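Local atomic coordinates of diol-dehydratase (Roseburia inulinivorans, PDB entry 5I2A), a protein that probably dehydrates 1,2-propanediol without vitamin B12, as a lyase of the glycyl radical enzyme family. Residues E494-Q499 / A671-R676; A454-C459 / K498-N503. All coordinates share one frame; numbering follows the deposited sequence.

Contact 1 (E494-Q499 / A671-R676)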
loop_
_atom_site.group_PDB
_atom_site.type_symbol
_atom_site.label_atom_id
_atom_site.label_comp_id
_atom_site.label_asym_id
_atom_site.label_seq_id
_atom_site.Cartn_x
_atom_site.Cartn_y
_atom_site.Cartn_z
ATOM N N GLU A 494 6.030 35.538 -21.714
ATOM C CA GLU A 494 6.881 34.768 -20.829
ATOM C C GLU A 494 6.279 34.681 -19.424
ATOM O O GLU A 494 6.307 33.626 -18.793
ATOM C CB GLU A 494 8.288 35.375 -20.794
ATOM C CG GLU A 494 9.244 34.710 -19.819
ATOM C CD GLU A 494 9.493 33.237 -20.122
ATOM O OE1 GLU A 494 9.216 32.780 -21.245
ATOM O OE2 GLU A 494 9.974 32.527 -19.222
ATOM N N ALA A 495 5.722 35.784 -18.940
ATOM C CA ALA A 495 5.023 35.763 -17.663
ATOM C C ALA A 495 3.840 34.773 -17.701
ATOM O O ALA A 495 3.621 34.016 -16.752
ATOM C CB ALA A 495 4.542 37.163 -17.298
ATOM N N TYR A 496 3.089 34.783 -18.801
ATOM C CA TYR A 496 1.974 33.859 -18.964
ATOM C C TYR A 496 2.460 32.412 -18.998
ATOM O O TYR A 496 1.862 31.542 -18.363
ATOM C CB TYR A 496 1.176 34.172 -20.229
ATOM C CG TYR A 496 0.032 33.211 -20.479
ATOM C CD1 TYR A 496 -0.968 33.020 -19.530
ATOM C CD2 TYR A 496 -0.053 32.502 -21.660
ATOM C CE1 TYR A 496 -2.022 32.138 -19.764
ATOM C CE2 TYR A 496 -1.097 31.616 -21.899
ATOM C CZ TYR A 496 -2.069 31.439 -20.955
ATOM O OH TYR A 496 -3.082 30.559 -21.204
ATOM N N ARG A 497 3.551 32.163 -19.721
ATOM C CA ARG A 497 4.113 30.808 -19.799
ATOM C C ARG A 497 4.422 30.285 -18.391
ATOM O O ARG A 497 4.123 29.131 -18.066
ATOM C CB ARG A 497 5.374 30.772 -20.670
ATOM C CG ARG A 497 5.870 29.356 -20.992
ATOM C CD ARG A 497 7.255 29.356 -21.644
ATOM N NE ARG A 497 8.274 29.876 -20.741
ATOM C CZ ARG A 497 8.871 29.161 -19.792
ATOM N NH1 ARG A 497 8.557 27.886 -19.617
ATOM N NH2 ARG A 497 9.788 29.718 -19.021
ATOM N N LYS A 498 4.981 31.150 -17.549
ATOM C CA LYS A 498 5.368 30.737 -16.201
ATOM C C LYS A 498 4.163 30.530 -15.285
ATOM O O LYS A 498 4.155 29.602 -14.482
ATOM C CB LYS A 498 6.324 31.756 -15.566
ATOM C CG LYS A 498 7.731 31.837 -16.185
ATOM C CD LYS A 498 8.452 33.068 -15.629
ATOM C CE LYS A 498 9.818 33.292 -16.241
ATOM N NZ LYS A 498 10.360 34.642 -15.900
ATOM N N GLN A 499 3.161 31.402 -15.384
ATOM C CA GLN A 499 1.928 31.197 -14.633
ATOM C C GLN A 499 1.304 29.852 -15.014
ATOM O O GLN A 499 0.764 29.150 -14.171
ATOM C CB GLN A 499 0.922 32.325 -14.886
ATOM C CG GLN A 499 1.289 33.652 -14.261
ATOM C CD GLN A 499 1.168 33.623 -12.757
ATOM O OE1 GLN A 499 0.610 32.687 -12.179
ATOM N NE2 GLN A 499 1.684 34.647 -12.115
ATOM N N ALA A 671 -1.447 27.243 -26.969
ATOM C CA ALA A 671 -1.782 25.839 -26.758
ATOM C C ALA A 671 -0.541 25.064 -26.287
ATOM O O ALA A 671 -0.624 24.251 -25.363
ATOM C CB ALA A 671 -2.354 25.227 -28.018
ATOM N N TYR A 672 0.610 25.353 -26.897
ATOM C CA TYR A 672 1.852 24.696 -26.512
ATOM C C TYR A 672 2.249 24.973 -25.062
ATOM O O TYR A 672 2.879 24.133 -24.439
ATOM C CB TYR A 672 2.996 25.121 -27.429
ATOM C CG TYR A 672 3.158 24.288 -28.683
ATOM C CD1 TYR A 672 3.040 22.904 -28.653
ATOM C CD2 TYR A 672 3.443 24.896 -29.900
ATOM C CE1 TYR A 672 3.213 22.149 -29.806
ATOM C CE2 TYR A 672 3.605 24.150 -31.060
ATOM C CZ TYR A 672 3.493 22.790 -31.012
ATOM O OH TYR A 672 3.658 22.073 -32.171
ATOM N N PHE A 673 1.887 26.139 -24.527
ATOM C CA PHE A 673 2.170 26.448 -23.116
ATOM C C PHE A 673 1.444 25.475 -22.177
ATOM O O PHE A 673 1.776 25.366 -20.987
ATOM C CB PHE A 673 1.770 27.896 -22.773
ATOM C CG PHE A 673 2.712 28.936 -23.315
ATOM C CD1 PHE A 673 3.863 28.566 -23.991
ATOM C CD2 PHE A 673 2.453 30.280 -23.130
ATOM C CE1 PHE A 673 4.748 29.527 -24.485
ATOM C CE2 PHE A 673 3.329 31.247 -23.614
ATOM C CZ PHE A 673 4.474 30.865 -24.297
ATOM N N TYR A 674 0.437 24.790 -22.715
ATOM C CA TYR A 674 -0.296 23.787 -21.952
ATOM C C TYR A 674 0.129 22.373 -22.349
ATOM O O TYR A 674 0.417 21.551 -21.488
ATOM C CB TYR A 674 -1.809 23.951 -22.145
ATOM C CG TYR A 674 -2.642 22.959 -21.354
ATOM C CD1 TYR A 674 -2.821 23.109 -19.987
ATOM C CD2 TYR A 674 -3.257 21.878 -21.978
ATOM C CE1 TYR A 674 -3.586 22.206 -19.263
ATOM C CE2 TYR A 674 -4.034 20.973 -21.260
ATOM C CZ TYR A 674 -4.192 21.143 -19.908
ATOM O OH TYR A 674 -4.944 20.247 -19.191
ATOM N N THR A 675 0.197 22.103 -23.651
ATOM C CA THR A 675 0.409 20.735 -24.124
ATOM C C THR A 675 1.858 20.251 -24.028
ATOM O O THR A 675 2.090 19.074 -23.835
ATOM C CB THR A 675 -0.063 20.564 -25.582
ATOM O OG1 THR A 675 0.647 21.472 -26.430
ATOM C CG2 THR A 675 -1.578 20.834 -25.692
ATOM N N ARG A 676 2.832 21.140 -24.170
ATOM C CA ARG A 676 4.217 20.703 -24.129
ATOM C C ARG A 676 4.698 20.380 -22.716
ATOM O O ARG A 676 5.322 19.343 -22.520
ATOM C CB ARG A 676 5.137 21.728 -24.777
ATOM C CG ARG A 676 5.846 21.151 -25.973
ATOM C CD ARG A 676 6.669 22.172 -26.698
ATOM N NE ARG A 676 6.617 21.924 -28.131
ATOM C CZ ARG A 676 6.635 22.885 -29.044
ATOM N NH1 ARG A 676 6.711 24.154 -28.666
ATOM N NH2 ARG A 676 6.592 22.571 -30.330
HETATM O O HOH W 1 3.908 26.725 -19.766
#

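Contact 2 (A454-C459 / K498-N503)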
loop_
_atom_site.group_PDB
_atom_site.type_symbol
_atom_site.label_atom_id
_atom_site.label_comp_id
_atom_site.label_asym_id
_atom_site.label_seq_id
_atom_site.Cartn_x
_atom_site.Cartn_y
_atom_site.Cartn_z
ATOM N N ALA A 454 -8.825 15.944 -15.026
ATOM C CA ALA A 454 -9.032 17.292 -14.489
ATOM C C ALA A 454 -9.443 18.266 -15.573
ATOM O O ALA A 454 -9.246 18.027 -16.771
ATOM C CB ALA A 454 -7.749 17.830 -13.772
ATOM N N PHE A 455 -10.020 19.370 -15.120
ATOM C CA PHE A 455 -10.340 20.502 -15.966
ATOM C C PHE A 455 -9.410 21.655 -15.577
ATOM O O PHE A 455 -9.391 22.068 -14.412
ATOM C CB PHE A 455 -11.801 20.918 -15.781
ATOM C CG PHE A 455 -12.815 19.867 -16.182
ATOM C CD1 PHE A 455 -12.572 18.994 -17.225
ATOM C CD2 PHE A 455 -14.038 19.790 -15.521
ATOM C CE1 PHE A 455 -13.523 18.048 -17.608
ATOM C CE2 PHE A 455 -14.996 18.840 -15.889
ATOM C CZ PHE A 455 -14.736 17.970 -16.933
ATOM N N PHE A 456 -8.659 22.175 -16.540
ATOM C CA PHE A 456 -7.712 23.255 -16.292
ATOM C C PHE A 456 -8.129 24.509 -17.052
ATOM O O PHE A 456 -8.273 24.479 -18.278
ATOM C CB PHE A 456 -6.295 22.837 -16.710
ATOM C CG PHE A 456 -5.219 23.854 -16.387
ATOM C CD1 PHE A 456 -4.967 24.927 -17.239
ATOM C CD2 PHE A 456 -4.436 23.712 -15.247
ATOM C CE1 PHE A 456 -3.948 25.844 -16.954
ATOM C CE2 PHE A 456 -3.415 24.631 -14.948
ATOM C CZ PHE A 456 -3.174 25.695 -15.805
ATOM N N ASN A 457 -8.287 25.610 -16.324
ATOM C CA ASN A 457 -8.716 26.873 -16.923
ATOM C C ASN A 457 -7.505 27.689 -17.380
ATOM O O ASN A 457 -6.831 28.304 -16.561
ATOM C CB ASN A 457 -9.561 27.671 -15.912
ATOM C CG ASN A 457 -10.221 28.904 -16.531
ATOM O OD1 ASN A 457 -9.754 29.433 -17.537
ATOM N ND2 ASN A 457 -11.324 29.351 -15.927
ATOM N N MET A 458 -7.240 27.703 -18.682
ATOM C CA MET A 458 -6.065 28.402 -19.201
ATOM C C MET A 458 -6.207 29.922 -19.089
ATOM O O MET A 458 -5.220 30.632 -19.211
ATOM C CB MET A 458 -5.782 28.010 -20.665
ATOM C CG MET A 458 -5.583 26.498 -20.891
ATOM S SD MET A 458 -5.457 26.051 -22.640
ATOM C CE MET A 458 -4.149 27.143 -23.146
ATOM N N CYS A 459 -7.416 30.419 -18.841
ATOM C CA CYS A 459 -7.596 31.855 -18.627
ATOM C C CYS A 459 -7.169 32.336 -17.231
ATOM O O CYS A 459 -6.874 33.520 -17.045
ATOM C CB CYS A 459 -9.063 32.253 -18.857
ATOM S SG CYS A 459 -9.618 32.071 -20.546
ATOM N N LYS A 498 4.981 31.150 -17.549
ATOM C CA LYS A 498 5.368 30.737 -16.201
ATOM C C LYS A 498 4.163 30.530 -15.285
ATOM O O LYS A 498 4.155 29.602 -14.482
ATOM C CB LYS A 498 6.324 31.756 -15.566
ATOM C CG LYS A 498 7.731 31.837 -16.185
ATOM C CD LYS A 498 8.452 33.068 -15.629
ATOM C CE LYS A 498 9.818 33.292 -16.241
ATOM N NZ LYS A 498 10.360 34.642 -15.900
ATOM N N GLN A 499 3.161 31.402 -15.384
ATOM C CA GLN A 499 1.928 31.197 -14.633
ATOM C C GLN A 499 1.304 29.852 -15.014
ATOM O O GLN A 499 0.764 29.150 -14.171
ATOM C CB GLN A 499 0.922 32.325 -14.886
ATOM C CG GLN A 499 1.289 33.652 -14.261
ATOM C CD GLN A 499 1.168 33.623 -12.757
ATOM O OE1 GLN A 499 0.610 32.687 -12.179
ATOM N NE2 GLN A 499 1.684 34.647 -12.115
ATOM N N MET A 500 1.374 29.518 -16.297
ATOM C CA MET A 500 0.822 28.268 -16.782
ATOM C C MET A 500 1.597 27.091 -16.198
ATOM O O MET A 500 1.002 26.182 -15.645
ATOM C CB MET A 500 0.846 28.228 -18.310
ATOM C CG MET A 500 -0.202 29.145 -18.940
ATOM S SD MET A 500 -1.862 28.436 -18.857
ATOM C CE MET A 500 -1.761 27.226 -20.167
ATOM N N LEU A 501 2.923 27.135 -16.315
ATOM C CA LEU A 501 3.774 26.033 -15.879
ATOM C C LEU A 501 3.611 25.755 -14.391
ATOM O O LEU A 501 3.466 24.607 -13.986
ATOM C CB LEU A 501 5.241 26.319 -16.210
ATOM C CG LEU A 501 6.230 25.181 -15.946
ATOM C CD1 LEU A 501 5.828 23.910 -16.675
ATOM C CD2 LEU A 501 7.646 25.595 -16.326
ATOM N N TYR A 502 3.615 26.809 -13.583
ATOM C CA TYR A 502 3.439 26.653 -12.141
ATOM C C TYR A 502 2.141 25.924 -11.796
ATOM O O TYR A 502 2.137 24.969 -11.014
ATOM C CB TYR A 502 3.456 28.013 -11.450
ATOM C CG TYR A 502 3.301 27.934 -9.943
ATOM C CD1 TYR A 502 4.352 27.513 -9.143
ATOM C CD2 TYR A 502 2.104 28.277 -9.329
ATOM C CE1 TYR A 502 4.217 27.448 -7.772
ATOM C CE2 TYR A 502 1.959 28.212 -7.953
ATOM C CZ TYR A 502 3.018 27.796 -7.182
ATOM O OH TYR A 502 2.888 27.736 -5.814
ATOM N N ASN A 503 1.042 26.370 -12.394
ATOM C CA ASN A 503 -0.254 25.807 -12.061
ATOM C C ASN A 503 -0.512 24.446 -12.704
ATOM O O ASN A 503 -1.225 23.625 -12.146
ATOM C CB ASN A 503 -1.344 26.806 -12.419
ATOM C CG ASN A 503 -1.446 27.889 -11.379
ATOM O OD1 ASN A 503 -1.935 27.646 -10.278
ATOM N ND2 ASN A 503 -0.929 29.076 -11.694
#

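Contact 1 (E494-Q499 / A671-R676)
Helices 489-521 and 661-678 meet here through the Phe673 ring, which packs against Tyr496 and Arg497. The Phe673 ring lies under the aliphatic part of Arg497. CG of Arg497 sits over the middle of the ring face, 3.7 Å from the ring centroid and 11° off its normal, a CH-pi contact. CB of Arg497 lies over the same face near its CE2-CZ side, 3.6 Å from Phe673 CE2. Tyr496 comes to the ring's edge instead, with its CD2 3.7 Å from Phe673 CD2. Arg497 starts out extended and then bends at its third torsion (chi3 64°). This bend takes the guanidinium off the ring and turns it side-on to Glu494 on its own helix. NE of Arg497 bonds Glu494 OE1 at 3.1 Å, and NH2 of Arg497 bonds Glu494 OE2 at 2.8 Å. Both bonds are nearly straight and probably help to keep the methylene chain over the ring. One water joins the two backbones by donating to Arg497 O and to Phe673 O. With an alanine here instead of Phe673, the Arg497 methylenes would probably lose the face they lie on, and Tyr496 CD2 its neighbour. Met493, one turn before Arg497 on helix 489-521, also touches Phe673. The contact is helix-helix packing within the pyruvate formate lyase-like fold, an alpha/beta barrel surrounded by helices.

Contact 2 (A454-C459 / K498-N503)
Phe456, next to last in strand 454-457, points its ring at helix 489-521 and meets Met500 and Asn503 with its rim. Its CG stands anti to the backbone N (chi1 -175°), which carries the ring toward the helix. Met500 is bent at chi2 and chi3 (both -77°). These bends bring SD to the ring edge, 3.8 Å from Phe456 CE1. The sulfur is 80° off the ring normal, so this is an edge-on Met-aromatic contact. Farther along the rim, Phe456 CE2 lies 3.7 Å from the backbone C of Asn503 and 3.9 Å from its CB. The Asn503 amide turns away from the ring, back along its own helix. There its ND2 gives a bond of 3.0 Å to Gln499 O, and it also bonds Ser477. Met458 adds a second sulfur chain. It is bent at its last torsion, and its CE meets Met500 CE at 3.8 Å. At the end of the strand, Asn457 OD1 accepts a capping bond from Cys459 N at 2.9 Å, before the turn into the next helix. Every residue that touches is buried. The strand lies between 154-155, its antiparallel partner, and 548-556, which runs parallel to it. Helix 489-521 packs on this strand, while Pro461 of helix 459-467 touches Met500 and Ala148 of helix 143-150 touches Asn503.

Overall arrangement
From the N terminus, strand 454-457 comes first, then helix 489-521, then helix 661-678. Contact 2 closes a short loop of 38 residues, which includes helix 459-467. Contact 1 closes a much longer, largely helical one of 171 residues. The spans overlap over 494-503 and the contacts share Lys498 and Gln499, so they are staggered along helix 489-521 and not nested. Their centres are about 8 Å apart, and they touch directly. Tyr496 OH probably bonds Met458 O, and Tyr674 packs on both Phe456 and Met500. Helix 489-521 thus ties the sheet that holds strands 454-457 and 548-556 to helix 661-678 within the pyruvate formate lyase-like region.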